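Local atomic coordinates of glutaredoxin (Chlorella sorokiniana, PDB entry 4I2T), a protein that probably reduces disulfides and glutathione-mixed disulfides at the expense of glutathione, as a thiol-disulfide oxidoreductase of the thioredoxin clan. Residues Val17-Lys22 against Lys30-Leu35. Sequence-based numbering, arbitrary orientation.
Sequences VVIFSK and KGKRAL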
loop_
_atom_site.group_PDB
_atom_site.type_symbol
_atom_site.label_atom_id
_atom_site.label_comp_id
_atom_site.label_asym_id
_atom_site.label_seq_id
_atom_site.Cartn_x
_atom_site.Cartn_y
_atom_site.Cartn_z
ATOM N N VAL A 17 -6.457 2.149 -3.543
ATOM C CA VAL A 17 -5.130 1.548 -3.580
ATOM C C VAL A 17 -4.176 2.411 -2.770
ATOM O O VAL A 17 -3.915 3.562 -3.125
ATOM C CB VAL A 17 -4.595 1.412 -5.026
ATOM C CG1 VAL A 17 -3.216 0.759 -5.030
ATOM C CG2 VAL A 17 -5.564 0.605 -5.879
ATOM N N VAL A 18 -3.665 1.855 -1.676
ATOM C CA VAL A 18 -2.821 2.608 -0.762
ATOM C C VAL A 18 -1.534 1.861 -0.464
ATOM O O VAL A 18 -1.545 0.657 -0.229
ATOM C CB VAL A 18 -3.548 2.883 0.570
ATOM C CG1 VAL A 18 -2.622 3.617 1.543
ATOM C CG2 VAL A 18 -4.817 3.686 0.334
ATOM N N ILE A 19 -0.428 2.589 -0.455
ATOM C CA ILE A 19 0.847 2.028 -0.047
ATOM C C ILE A 19 1.529 2.976 0.937
ATOM O O ILE A 19 1.725 4.157 0.649
ATOM C CB ILE A 19 1.759 1.717 -1.266
ATOM C CG1 ILE A 19 3.092 1.128 -0.799
ATOM C CG2 ILE A 19 1.975 2.965 -2.119
ATOM C CD1 ILE A 19 3.883 0.456 -1.893
ATOM N N PHE A 20 1.862 2.456 2.113
ATOM C CA PHE A 20 2.676 3.183 3.075
ATOM C C PHE A 20 4.127 2.843 2.783
ATOM O O PHE A 20 4.473 1.680 2.585
ATOM C CB PHE A 20 2.278 2.815 4.508
ATOM C CG PHE A 20 0.902 3.270 4.874
ATOM C CD1 PHE A 20 0.701 4.510 5.454
ATOM C CD2 PHE A 20 -0.198 2.469 4.615
ATOM C CE1 PHE A 20 -0.565 4.942 5.780
ATOM C CE2 PHE A 20 -1.472 2.897 4.936
ATOM C CZ PHE A 20 -1.655 4.135 5.521
ATOM N N SER A 21 4.972 3.868 2.756
ATOM C CA SER A 21 6.294 3.749 2.160
ATOM C C SER A 21 7.282 4.667 2.853
ATOM O O SER A 21 6.893 5.533 3.627
ATOM C CB SER A 21 6.187 4.114 0.677
ATOM O OG SER A 21 7.452 4.186 0.051
ATOM N N LYS A 22 8.566 4.448 2.592
ATOM C CA LYS A 22 9.591 5.438 2.903
ATOM C C LYS A 22 10.668 5.361 1.828
ATOM O O LYS A 22 10.676 4.441 1.006
ATOM C CB LYS A 22 10.178 5.229 4.301
ATOM C CG LYS A 22 11.017 3.991 4.465
ATOM C CD LYS A 22 11.303 3.727 5.942
ATOM C CE LYS A 22 12.169 2.498 6.137
ATOM N NZ LYS A 22 13.589 2.750 5.782
ATOM N N LYS A 30 9.943 -1.394 -5.272
ATOM C CA LYS A 30 9.366 -2.489 -6.045
ATOM C C LYS A 30 7.843 -2.467 -6.009
ATOM O O LYS A 30 7.186 -2.726 -7.016
ATOM C CB LYS A 30 9.849 -3.830 -5.508
ATOM C CG LYS A 30 11.249 -4.211 -5.931
ATOM C CD LYS A 30 11.434 -5.712 -5.815
ATOM C CE LYS A 30 12.894 -6.104 -5.744
ATOM N NZ LYS A 30 13.065 -7.327 -4.916
ATOM N N GLY A 31 7.287 -2.160 -4.842
ATOM C CA GLY A 31 5.850 -2.129 -4.664
ATOM C C GLY A 31 5.186 -1.060 -5.506
ATOM O O GLY A 31 4.199 -1.327 -6.198
ATOM N N LYS A 32 5.723 0.153 -5.452
ATOM C CA LYS A 32 5.183 1.248 -6.247
ATOM C C LYS A 32 5.324 0.956 -7.738
ATOM O O LYS A 32 4.402 1.210 -8.516
ATOM C CB LYS A 32 5.847 2.572 -5.862
ATOM C CG LYS A 32 5.283 3.158 -4.570
ATOM C CD LYS A 32 5.984 4.426 -4.137
ATOM C CE LYS A 32 7.322 4.125 -3.490
ATOM N NZ LYS A 32 7.958 5.369 -2.951
ATOM N N ARG A 33 6.463 0.402 -8.137
ATOM C CA ARG A 33 6.685 0.051 -9.539
ATOM C C ARG A 33 5.668 -0.983 -10.016
ATOM O O ARG A 33 5.148 -0.893 -11.129
ATOM C CB ARG A 33 8.101 -0.483 -9.737
ATOM C CG ARG A 33 9.151 0.599 -9.857
ATOM C CD ARG A 33 10.548 0.017 -9.783
ATOM N NE ARG A 33 11.559 0.984 -10.201
ATOM C CZ ARG A 33 12.802 0.666 -10.551
ATOM N NH1 ARG A 33 13.200 -0.599 -10.543
ATOM N NH2 ARG A 33 13.649 1.619 -10.921
ATOM N N ALA A 34 5.385 -1.967 -9.170
ATOM C CA ALA A 34 4.436 -3.016 -9.516
ATOM C C ALA A 34 3.033 -2.447 -9.718
ATOM O O ALA A 34 2.351 -2.793 -10.682
ATOM C CB ALA A 34 4.421 -4.082 -8.439
ATOM N N LEU A 35 2.602 -1.576 -8.811
ATOM C CA LEU A 35 1.301 -0.931 -8.938
ATOM C C LEU A 35 1.242 -0.038 -10.179
ATOM O O LEU A 35 0.246 -0.047 -10.909
ATOM C CB LEU A 35 0.980 -0.120 -7.683
ATOM C CG LEU A 35 0.781 -0.953 -6.414
ATOM C CD1 LEU A 35 0.763 -0.061 -5.184
ATOM C CD2 LEU A 35 -0.496 -1.761 -6.498
HETATM O O HOH W 1 10.249 4.219 -1.747
#
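The CD1 methyl of Ile19 stands over one face of the Gly31-Lys32 peptide, 4.0 Å from Lys32 N, and comes in this close because Gly31 has no beta carbon. Gly31 O of the same peptide accepts the helical bond from Leu35 N. With CG1 anti to the backbone N (chi1 -180°), Ile19 extends straight at the helix and crosses the Lys32 chain at about a right angle, its CD1 and CG2 methyls each 4.1 Å from Lys32 CG. One turn on, Val17 and Leu35 meet tip to tip, Val17 CG1 lying 4.0 Å from Leu35 CD2. The Lys32 chain bends at chi3 (-78°) and brings its ammonium to the strand's end, where NZ gives Ser21 OG a weak hydrogen bond of 3.3 Å. Its stronger partners are the carboxylate of Glu48, which forms a salt bridge with NZ and also hydrogen-bonds Ser21 OG, and a water 2.8 Å from NZ that donates to Lys22 O. Cutting Lys32 back to an alanine is likely to leave the Glu48 carboxylate without this countercharge and to strip Ile19 CD1 and CG2 of the CG methylene that packs on them. The axes of strand 17-21 and segment 30-35 run nearly antiparallel, at 161° and 9.9 Å apart; the strand and helix 26-36 open the beta-alpha-beta unit completed by strand 45-48, and the side chain of Ser21 also touches the probable redox CxxC motif, Cys25 and Cys28, at the start of this helix, the layout of the thioredoxin fold in glutaredoxins.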